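Blue copper protein (Hyphomicrobium denitrificans, PDB 3EF4) binds a single copper ion and, as in other pseudoazurins of the cupredoxin family, probably shuttles electrons in the periplasm. Local coordinates at residues A[24-27]-A[28-32]; A[76-80]-A[81-85]; A[97-100]-A[101-105]. All blocks are in the same frame, centred on the assembly; numbering follows the deposited sequence. Where two conformers were deposited one is given.

Contact 1 (A[24-27]-A[28-32]); sequences VKVE and AGDTV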
ATOM      1  N   VAL A  24       2.185  -5.760   3.685  1.00 11.02           N
ATOM      2  CA  VAL A  24       1.394  -6.918   4.142  1.00 14.01           C
ATOM      3  C   VAL A  24       1.386  -7.969   3.041  1.00 11.16           C
ATOM      4  O   VAL A  24       1.205  -7.709   1.869  1.00 11.63           O
ATOM      5  CB  VAL A  24       0.017  -6.563   4.663  1.00 18.97           C
ATOM      6  CG1 VAL A  24      -0.779  -5.965   3.561  1.00 21.61           C
ATOM      7  CG2 VAL A  24      -0.783  -7.762   5.180  1.00 26.07           C
ATOM      8  N   LYS A  25       1.643  -9.185   3.470  1.00 12.48           N
ATOM      9  CA  LYS A  25       1.611 -10.379   2.654  1.00 13.46           C
ATOM     10  C   LYS A  25       0.294 -11.095   2.839  1.00 13.06           C
ATOM     11  O   LYS A  25      -0.131 -11.399   3.953  1.00 14.54           O
ATOM     12  CB  LYS A  25       2.815 -11.276   3.009  1.00 17.12           C
ATOM     13  CG  LYS A  25       2.691 -12.625   2.287  1.00 21.19           C
ATOM     14  CD  LYS A  25       3.144 -12.607   0.868  1.00 22.58           C
ATOM     15  CE  LYS A  25       3.170 -13.962   0.159  1.00 24.20           C
ATOM     16  NZ  LYS A  25       1.976 -14.797   0.477  1.00 30.52           N
ATOM     17  N   VAL A  26      -0.378 -11.345   1.722  1.00 12.57           N
ATOM     18  CA  VAL A  26      -1.675 -11.957   1.688  1.00 13.99           C
ATOM     19  C   VAL A  26      -1.716 -13.035   0.602  1.00 15.24           C
ATOM     20  O   VAL A  26      -0.756 -13.246  -0.150  1.00 16.66           O
ATOM     21  CB  VAL A  26      -2.807 -10.947   1.464  1.00 14.05           C
ATOM     22  CG1 VAL A  26      -2.669  -9.767   2.400  1.00 13.99           C
ATOM     23  CG2 VAL A  26      -2.809 -10.448   0.021  1.00 16.52           C
ATOM     24  N   GLU A  27      -2.835 -13.742   0.596  1.00 17.47           N
ATOM     25  CA  GLU A  27      -2.990 -14.752  -0.469  1.00 18.68           C
ATOM     26  C   GLU A  27      -4.202 -14.373  -1.307  1.00 17.79           C
ATOM     27  O   GLU A  27      -5.078 -13.617  -0.905  1.00 17.19           O
ATOM     28  CB  GLU A  27      -3.139 -16.170   0.086  1.00 24.68           C
ATOM     29  CG  GLU A  27      -1.851 -16.695   0.739  1.00 30.01           C
ATOM     30  CD  GLU A  27      -0.626 -16.799  -0.147  1.00 35.57           C
ATOM     31  OE1 GLU A  27       0.533 -16.994   0.315  1.00 48.04           O
ATOM     32  OE2 GLU A  27      -0.722 -16.705  -1.387  1.00 39.36           O
ATOM     33  N   ALA A  28      -4.222 -14.923  -2.521  1.00 18.21           N
ATOM     34  CA  ALA A  28      -5.380 -14.670  -3.350  1.00 17.83           C
ATOM     35  C   ALA A  28      -6.684 -15.059  -2.659  1.00 18.13           C
ATOM     36  O   ALA A  28      -6.681 -16.101  -1.982  1.00 21.84           O
ATOM     37  CB  ALA A  28      -5.234 -15.488  -4.624  1.00 19.59           C
ATOM     38  N   GLY A  29      -7.709 -14.246  -2.818  1.00 18.84           N
ATOM     39  CA  GLY A  29      -8.983 -14.420  -2.180  1.00 20.08           C
ATOM     40  C   GLY A  29      -9.094 -13.690  -0.860  1.00 20.98           C
ATOM     41  O   GLY A  29     -10.184 -13.596  -0.277  1.00 23.92           O
ATOM     42  N   ASP A  30      -7.952 -13.149  -0.356  1.00 18.73           N
ATOM     43  CA  ASP A  30      -7.986 -12.344   0.848  1.00 18.14           C
ATOM     44  C   ASP A  30      -8.493 -10.946   0.534  1.00 17.17           C
ATOM     45  O   ASP A  30      -8.449 -10.440  -0.561  1.00 18.45           O
ATOM     46  CB  ASP A  30      -6.597 -12.224   1.466  1.00 16.59           C
ATOM     47  CG  ASP A  30      -6.129 -13.515   2.109  1.00 18.56           C
ATOM     48  OD1 ASP A  30      -4.948 -13.546   2.516  1.00 18.95           O
ATOM     49  OD2 ASP A  30      -6.890 -14.500   2.213  1.00 20.92           O
ATOM     50  N   THR A  31      -8.962 -10.291   1.562  1.00 21.22           N
ATOM     51  CA  THR A  31      -9.266  -8.881   1.440  1.00 21.75           C
ATOM     52  C   THR A  31      -8.280  -8.094   2.291  1.00 19.09           C
ATOM     53  O   THR A  31      -7.825  -8.519   3.360  1.00 22.93           O
ATOM     54  CB  THR A  31     -10.665  -8.482   1.909  1.00 22.83           C
ATOM     55  OG1 THR A  31     -10.711  -9.055   3.225  1.00 24.97           O
ATOM     56  CG2 THR A  31     -11.822  -9.128   1.207  1.00 24.84           C
ATOM     57  N   VAL A  32      -7.956  -6.908   1.819  1.00 14.97           N
ATOM     58  CA  VAL A  32      -7.196  -5.975   2.615  1.00 13.22           C
ATOM     59  C   VAL A  32      -8.073  -4.742   2.803  1.00 11.99           C
ATOM     60  O   VAL A  32      -8.462  -4.071   1.835  1.00 12.59           O
ATOM     61  CB  VAL A  32      -5.845  -5.591   1.975  1.00 15.33           C
ATOM     62  CG1 VAL A  32      -5.064  -4.667   2.900  1.00 15.67           C
ATOM     63  CG2 VAL A  32      -5.041  -6.846   1.655  1.00 19.20           C
TER
HETATM   64  O   HOH W   1      -2.209 -16.572  -3.331  1.00 28.60           O
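Asp30 swings its carboxylate beside its own backbone N, opposite the carbonyl carbon (chi1 -72°), and this rotation brings OD1 back to Glu27 across a type II beta turn running from Glu27 to Asp30. The turn links strands 18-26 and 31-35 of the cupredoxin fold, which are not sheet neighbours: strand 2-8 runs between them, and its His3 touches both Val26 and Asp30.

Two bonds grip the backbone of Glu27. Asp30 N donates to Glu27 O at 3.0 Å, closing the turn, while Glu27 N donates to Asp30 OD1 at 2.9 Å, nearly straight (173°) but arriving from above the carboxylate plane. Aspartate suits the place because its short side chain reaches back over the turn; its second oxygen, OD2, is taken by the N-terminal amine of Ala1. Gly29 fits the third position, where the positive phi of 92° would press a side chain against the preceding carbonyl.

On the outer side, the Glu27 chain bends at chi2, and each of its carboxylate oxygens finds a partner. OE1 forms a salt bridge with Lys25 NZ at 2.6 Å, and the same ammonium donates to Val26 O from above the carbonyl plane at 3.2 Å. OE2 accepts from a water that itself accepts from Ala28 N at 2.7 Å, tying the carboxylate to the start of the turn. Long, flexible charged chains suit this outer edge, since they can fold over the strand end and pair with each other.

Inward, the chain turns apolar. Branched valines suit the strands and fill the interior: Val26 also packs on Val91 and Val93 of strand 88-93, and its CG1 meets Val32 CG2 at an oblique crossing, 3.8 Å apart.

Contact 2 (A[76-80]-A[81-85]); sequences VLKCA and PHYGM. With CU (copper (II) ion), chain D; PO4 (phosphate ion), chain H.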
ATOM      1  N   VAL A  76       1.014  -1.419  -5.006  1.00  7.52           N
ATOM      2  CA  VAL A  76       1.369  -0.206  -4.277  1.00  7.83           C
ATOM      3  C   VAL A  76       0.157   0.696  -4.185  1.00  7.78           C
ATOM      4  O   VAL A  76      -0.454   1.019  -5.228  1.00  7.95           O
ATOM      5  CB  VAL A  76       2.532   0.551  -4.981  1.00  8.36           C
ATOM      6  CG1 VAL A  76       2.923   1.764  -4.145  1.00  9.35           C
ATOM      7  CG2 VAL A  76       3.721  -0.349  -5.188  1.00  9.40           C
ATOM      8  N   LEU A  77      -0.156   1.132  -2.963  1.00  7.81           N
ATOM      9  CA  LEU A  77      -1.191   2.131  -2.738  1.00  7.82           C
ATOM     10  C   LEU A  77      -0.573   3.327  -2.039  1.00  7.92           C
ATOM     11  O   LEU A  77       0.410   3.222  -1.331  1.00  8.25           O
ATOM     12  CB  LEU A  77      -2.384   1.589  -1.973  1.00  8.27           C
ATOM     13  CG  LEU A  77      -3.137   0.434  -2.608  1.00  9.08           C
ATOM     14  CD1 LEU A  77      -2.565  -0.907  -2.219  1.00  9.41           C
ATOM     15  CD2 LEU A  77      -4.625   0.490  -2.252  1.00 10.00           C
ATOM     16  N   LYS A  78      -1.214   4.483  -2.247  1.00  8.41           N
ATOM     17  CA  LYS A  78      -0.851   5.696  -1.601  1.00  8.26           C
ATOM     18  C   LYS A  78      -2.057   6.324  -0.913  1.00  8.19           C
ATOM     19  O   LYS A  78      -3.183   6.029  -1.225  1.00  8.81           O
ATOM     20  CB  LYS A  78      -0.279   6.724  -2.623  1.00  9.49           C
ATOM     21  CG  LYS A  78      -1.284   7.116  -3.696  1.00 10.48           C
ATOM     22  CD  LYS A  78      -0.702   8.163  -4.652  1.00 12.85           C
ATOM     23  CE  LYS A  78      -1.675   8.399  -5.809  1.00 17.73           C
ATOM     24  NZ  LYS A  78      -1.162   9.392  -6.772  1.00 21.53           N
ATOM     25  N   CYS A  79      -1.734   7.255  -0.019  1.00  8.92           N
ATOM     26  CA  CYS A  79      -2.678   8.236   0.492  1.00  9.11           C
ATOM     27  C   CYS A  79      -2.461   9.504  -0.319  1.00  9.56           C
ATOM     28  O   CYS A  79      -1.336  10.007  -0.374  1.00 10.10           O
ATOM     29  CB  CYS A  79      -2.465   8.486   1.962  1.00 10.00           C
ATOM     30  SG  CYS A  79      -3.357   9.922   2.570  1.00 10.44           S
ATOM     31  N   ALA A  80      -3.512   9.977  -1.003  1.00  9.64           N
ATOM     32  CA  ALA A  80      -3.321  11.078  -1.930  1.00 10.76           C
ATOM     33  C   ALA A  80      -2.716  12.319  -1.273  1.00 11.01           C
ATOM     34  O   ALA A  80      -1.707  12.820  -1.793  1.00 12.49           O
ATOM     35  CB  ALA A  80      -4.634  11.453  -2.601  1.00 13.20           C
ATOM     36  N   PRO A  81      -3.227  12.875  -0.206  1.00 11.10           N
ATOM     37  CA  PRO A  81      -2.592  14.059   0.336  1.00 11.48           C
ATOM     38  C   PRO A  81      -1.245  13.832   0.986  1.00 10.80           C
ATOM     39  O   PRO A  81      -0.507  14.805   1.159  1.00 11.62           O
ATOM     40  CB  PRO A  81      -3.621  14.520   1.386  1.00 14.13           C
ATOM     41  CG  PRO A  81      -4.318  13.292   1.796  1.00 11.94           C
ATOM     42  CD  PRO A  81      -4.478  12.480   0.517  1.00 11.80           C
ATOM     43  N   HIS A  82      -0.950  12.590   1.375  1.00 10.51           N
ATOM     44  CA  HIS A  82       0.285  12.358   2.105  1.00  9.79           C
ATOM     45  C   HIS A  82       1.335  11.526   1.402  1.00  9.82           C
ATOM     46  O   HIS A  82       2.340  11.178   1.998  1.00 10.65           O
ATOM     47  CB  HIS A  82       0.010  11.766   3.488  1.00 10.81           C
ATOM     48  CG  HIS A  82      -0.872  12.643   4.320  1.00 10.96           C
ATOM     49  ND1 HIS A  82      -1.982  12.077   4.908  1.00 10.56           N
ATOM     50  CD2 HIS A  82      -0.808  13.924   4.685  1.00 11.65           C
ATOM     51  CE1 HIS A  82      -2.585  13.053   5.594  1.00 11.49           C
ATOM     52  NE2 HIS A  82      -1.895  14.182   5.439  1.00 11.63           N
ATOM     53  N   TYR A  83       1.143  11.242   0.119  1.00 10.68           N
ATOM     54  CA  TYR A  83       2.134  10.415  -0.582  1.00 10.52           C
ATOM     55  C   TYR A  83       3.510  10.998  -0.524  1.00 12.13           C
ATOM     56  O   TYR A  83       4.490  10.303  -0.237  1.00 13.22           O
ATOM     57  CB  TYR A  83       1.716  10.248  -2.023  1.00 11.47           C
ATOM     58  CG  TYR A  83       2.452   9.212  -2.827  1.00 10.70           C
ATOM     59  CD1 TYR A  83       2.925   8.032  -2.295  1.00 10.46           C
ATOM     60  CD2 TYR A  83       2.660   9.422  -4.179  1.00 13.09           C
ATOM     61  CE1 TYR A  83       3.573   7.114  -3.060  1.00 12.14           C
ATOM     62  CE2 TYR A  83       3.308   8.490  -4.967  1.00 14.43           C
ATOM     63  CZ  TYR A  83       3.780   7.322  -4.404  1.00 12.58           C
ATOM     64  OH  TYR A  83       4.424   6.369  -5.131  1.00 15.19           O
ATOM     65  N   GLY A  84       3.598  12.309  -0.738  1.00 13.17           N
ATOM     66  CA  GLY A  84       4.864  12.991  -0.645  1.00 16.14           C
ATOM     67  C   GLY A  84       5.497  13.017   0.702  1.00 14.75           C
ATOM     68  O   GLY A  84       6.719  13.235   0.858  1.00 17.71           O
ATOM     69  N   MET A  85       4.734  12.777   1.751  1.00 12.92           N
ATOM     70  CA  MET A  85       5.185  12.657   3.115  1.00 13.54           C
ATOM     71  C   MET A  85       5.481  11.220   3.445  1.00 13.53           C
ATOM     72  O   MET A  85       5.734  10.888   4.588  1.00 14.60           O
ATOM     73  CB  MET A  85       4.122  13.222   4.072  0.50 15.12           C
ATOM     74  CG  MET A  85       4.060  14.743   4.079  0.50 15.41           C
ATOM     75  SD  MET A  85       2.682  15.567   4.903  0.50 24.46           S
ATOM     76  CE  MET A  85       1.648  15.730   3.538  0.50 29.76           C
TER
HETATM   77 CU    CU D 401      -2.697  10.191   4.658  1.00 11.31          CU
HETATM   78  P   PO4 H 405      -4.682  11.312  -7.569  1.00 33.25           P
HETATM   79  O1  PO4 H 405      -4.313  12.266  -6.379  1.00 44.72           O
HETATM   80  O2  PO4 H 405      -3.461  10.340  -7.874  1.00 41.25           O
HETATM   81  O3  PO4 H 405      -5.940  10.426  -7.176  1.00 40.98           O
HETATM   82  O4  PO4 H 405      -4.994  12.145  -8.862  1.00 44.92           O
HETATM   83  O   HOH W   2       1.555  14.024  -1.960  1.00 37.67           O
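Two ligands of one copper ion, Cys79 and His82, lie only three residues apart, at the tight ligand loop that follows strand 73-78 in the cupredoxin fold. Cys79 SG binds the metal at 2.2 Å and His82 ND1 at 2.0 Å; His41 and Met87 complete this type 1 site. A thiolate and an imidazole nitrogen suit a copper that, as in other blue copper proteins, probably alternates between copper(I) and copper(II). The loop folds back through a weak bond from His82 N to Cys79 O, 3.1 Å long. Pro81, whose ring stiffens the bend, lays CG against Cys79 SG at 3.6 Å; its CG also sits above one face of the His82 ring, toward the rim. Ala80 N donates to Asn42 OD1.

Away from the metal, Lys78 and Tyr83 cross at about a right angle. With CG between the backbone N and the carbonyl carbon (chi1 62°), the lysine chain runs extended: Lys78 CB lies over one face of the Tyr83 ring in a CH-pi contact, 3.9 Å from the centroid, and Lys78 CD lies 3.6 Å from Tyr83 CD2. Tyrosine offers a broad face here while its OH bonds to Tyr105 OH. Lys78 NZ donates to O2 of a phosphate ion, probably from the crystallisation liquor, at 2.7 Å.

Contact 3 (A[97-100]-A[101-105]); sequences VNLD and QIKEY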
ATOM      1  N   VAL A  97       5.570 -11.454  -8.569  1.00 13.85           N
ATOM      2  CA  VAL A  97       5.969 -11.687  -9.945  1.00 16.41           C
ATOM      3  C   VAL A  97       6.478 -10.436 -10.628  1.00 16.25           C
ATOM      4  O   VAL A  97       7.306 -10.480 -11.557  1.00 18.05           O
ATOM      5  CB  VAL A  97       4.813 -12.318 -10.738  1.00 17.81           C
ATOM      6  CG1 VAL A  97       4.472 -13.652 -10.108  1.00 23.41           C
ATOM      7  CG2 VAL A  97       3.609 -11.417 -10.825  1.00 22.14           C
ATOM      8  N   ASN A  98       5.996  -9.273 -10.144  1.00 14.58           N
ATOM      9  CA  ASN A  98       6.362  -7.992 -10.749  1.00 14.14           C
ATOM     10  C   ASN A  98       7.353  -7.198  -9.888  1.00 13.41           C
ATOM     11  O   ASN A  98       7.454  -5.975  -9.970  1.00 14.21           O
ATOM     12  CB  ASN A  98       5.139  -7.154 -11.049  1.00 13.96           C
ATOM     13  CG  ASN A  98       4.354  -6.833  -9.803  1.00 12.14           C
ATOM     14  OD1 ASN A  98       4.369  -7.606  -8.836  1.00 13.33           O
ATOM     15  ND2 ASN A  98       3.667  -5.709  -9.739  1.00 14.86           N
ATOM     16  N   LEU A  99       8.162  -7.901  -9.082  1.00 12.96           N
ATOM     17  CA  LEU A  99       9.174  -7.230  -8.267  1.00 12.99           C
ATOM     18  C   LEU A  99      10.104  -6.325  -9.071  1.00 13.84           C
ATOM     19  O   LEU A  99      10.400  -5.215  -8.590  1.00 13.86           O
ATOM     20  CB  LEU A  99       9.959  -8.288  -7.486  1.00 12.82           C
ATOM     21  CG  LEU A  99      11.040  -7.723  -6.543  1.00 13.25           C
ATOM     22  CD1 LEU A  99      10.471  -6.775  -5.481  1.00 13.36           C
ATOM     23  CD2 LEU A  99      11.742  -8.909  -5.848  1.00 17.27           C
ATOM     24  N   ASP A 100      10.548  -6.759 -10.238  1.00 14.65           N
ATOM     25  CA  ASP A 100      11.490  -5.934 -11.012  1.00 17.22           C
ATOM     26  C   ASP A 100      10.833  -4.590 -11.313  1.00 15.96           C
ATOM     27  O   ASP A 100      11.464  -3.547 -11.214  1.00 17.98           O
ATOM     28  CB  ASP A 100      11.904  -6.629 -12.302  1.00 20.51           C
ATOM     29  CG  ASP A 100      12.710  -7.882 -12.224  1.00 26.21           C
ATOM     30  OD1 ASP A 100      12.765  -8.696 -13.187  1.00 34.10           O
ATOM     31  OD2 ASP A 100      13.378  -8.111 -11.197  1.00 33.22           O
ATOM     32  N   GLN A 101       9.562  -4.633 -11.721  1.00 15.32           N
ATOM     33  CA  GLN A 101       8.841  -3.401 -12.052  1.00 16.69           C
ATOM     34  C   GLN A 101       8.626  -2.522 -10.829  1.00 15.16           C
ATOM     35  O   GLN A 101       8.765  -1.306 -10.955  1.00 15.75           O
ATOM     36  CB  GLN A 101       7.545  -3.780 -12.756  1.00 19.06           C
ATOM     37  CG  GLN A 101       7.759  -4.409 -14.126  1.00 18.51           C
ATOM     38  CD  GLN A 101       8.358  -5.776 -14.207  1.00 17.56           C
ATOM     39  OE1 GLN A 101       8.051  -6.642 -13.401  1.00 18.32           O
ATOM     40  NE2 GLN A 101       9.281  -5.912 -15.207  1.00 21.15           N
ATOM     41  N   ILE A 102       8.326  -3.058  -9.653  1.00 13.44           N
ATOM     42  CA  ILE A 102       8.189  -2.228  -8.440  1.00 13.02           C
ATOM     43  C   ILE A 102       9.527  -1.573  -8.108  1.00 13.13           C
ATOM     44  O   ILE A 102       9.568  -0.397  -7.732  1.00 13.43           O
ATOM     45  CB  ILE A 102       7.702  -3.091  -7.280  1.00 15.58           C
ATOM     46  CG1 ILE A 102       6.377  -3.783  -7.500  1.00 17.96           C
ATOM     47  CG2 ILE A 102       7.713  -2.316  -5.990  1.00 18.47           C
ATOM     48  CD1 ILE A 102       5.125  -3.049  -7.696  1.00 24.95           C
ATOM     49  N   LYS A 103      10.651  -2.288  -8.258  1.00 13.06           N
ATOM     50  CA  LYS A 103      11.958  -1.696  -7.985  1.00 13.33           C
ATOM     51  C   LYS A 103      12.312  -0.627  -9.018  1.00 15.26           C
ATOM     52  O   LYS A 103      13.015   0.312  -8.611  1.00 16.95           O
ATOM     53  CB  LYS A 103      13.027  -2.757  -7.997  1.00 13.22           C
ATOM     54  CG  LYS A 103      12.914  -3.722  -6.832  1.00 15.28           C
ATOM     55  CD  LYS A 103      14.124  -4.639  -6.870  1.00 21.68           C
ATOM     56  CE  LYS A 103      14.379  -5.293  -5.523  1.00 27.46           C
ATOM     57  NZ  LYS A 103      15.597  -6.158  -5.607  1.00 33.64           N
ATOM     58  N   GLU A 104      11.822  -0.724 -10.252  1.00 15.04           N
ATOM     59  CA  GLU A 104      12.101   0.244 -11.338  1.00 15.92           C
ATOM     60  C   GLU A 104      11.311   1.521 -11.132  1.00 16.30           C
ATOM     61  O   GLU A 104      11.627   2.558 -11.699  1.00 21.72           O
ATOM     62  CB  GLU A 104      11.792  -0.315 -12.737  1.00 17.98           C
ATOM     63  CG  GLU A 104      12.870  -1.155 -13.393  1.00 25.66           C
ATOM     64  CD  GLU A 104      12.409  -1.827 -14.685  1.00 29.94           C
ATOM     65  OE1 GLU A 104      13.015  -1.473 -15.746  1.00 29.34           O
ATOM     66  OE2 GLU A 104      11.456  -2.690 -14.608  1.00 23.01           O
ATOM     67  N   TYR A 105      10.234   1.487 -10.348  1.00 15.20           N
ATOM     68  CA  TYR A 105       9.379   2.671 -10.174  1.00 14.06           C
ATOM     69  C   TYR A 105      10.118   3.742  -9.425  1.00 15.02           C
ATOM     70  O   TYR A 105      10.738   3.515  -8.372  1.00 15.76           O
ATOM     71  CB  TYR A 105       8.115   2.243  -9.461  1.00 13.88           C
ATOM     72  CG  TYR A 105       7.246   3.408  -9.058  1.00 13.95           C
ATOM     73  CD1 TYR A 105       7.035   3.674  -7.710  1.00 14.07           C
ATOM     74  CD2 TYR A 105       6.648   4.244 -10.006  1.00 15.10           C
ATOM     75  CE1 TYR A 105       6.242   4.723  -7.293  1.00 15.12           C
ATOM     76  CE2 TYR A 105       5.852   5.309  -9.588  1.00 16.05           C
ATOM     77  CZ  TYR A 105       5.663   5.546  -8.224  1.00 14.71           C
ATOM     78  OH  TYR A 105       4.873   6.618  -7.797  1.00 15.52           O
TER
HETATM   79  O   HOH W   3      10.720  -8.487 -15.327  1.00 49.64           O
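Asn98 O receives Ile102 N at 3.1 Å, Leu99 O receives Lys103 N at 3.0 Å, and Asp100 O receives Glu104 N at the same 3.0 Å. These three i to i+4 backbone bonds build the short helix 99-104. The first two are fairly straight, with N-H...O angles of 161° and 163°; the last is more bent, at 137°.

Asn98 holds the N-cap position, yet its side chain does not cap the helix. Its CG sits between the backbone N and the carbonyl carbon, which sends the amide off toward strand 73-78, where OD1 accepts from Leu74 N. The amide therefore joins helix to strand, and asparagine suits the task because its short stem sets a carbonyl oxygen, OD1, within reach of the strand's backbone N-H. On the exposed side, a water donates to Asp100 OD1 and accepts from Gln101 NE2 at 3.0 Å, bridging two polar neighbours. The Gln101 chain, bent at chi2, folds back toward the helix start and brings OE1 within 3.4 Å of Asn98 CA.

Pseudoazurins carry two helices after the cupredoxin sandwich, and this one packs against the other, 109-119, as well as against the sheet. Ile102 is the buried residue of the helix, and its branched side chain rests on Leu74, Val49 and Ile119; its CD1 also lies 3.7 Å from Asn98 ND2. Leu99 and Lys103, one turn apart, both touch Ile119. The lysine suits this exposed place, because its extended methylene chain can pack on Leu99 while the ammonium points outward: Leu99 CD1 lies against Lys103 CG at 4.1 Å, and Lys103 CG in turn sits 3.4 Å from Leu99 O.

In the fold
From the N terminus the three contacts follow in series, none nesting in or crossing another. Contact 1 closes the turn between strands 18-26 and 31-35, at one end of the sandwich. Contact 2 folds the start of the loop between strands 73-78 and 88-93 back on the end of strand 73-78, on the opposite side of the chain's centre, about 21 Å away between centres; both reach the same sheet, but they do not touch. Contact 3 is a local winding of helix 99-104, just after strand 88-93. It does meet contact 2: Val76 CG2, on strand 73-78, packs 3.9 Å from Ile102 CD1, so the helix leans on the strand that leads to the copper ligands.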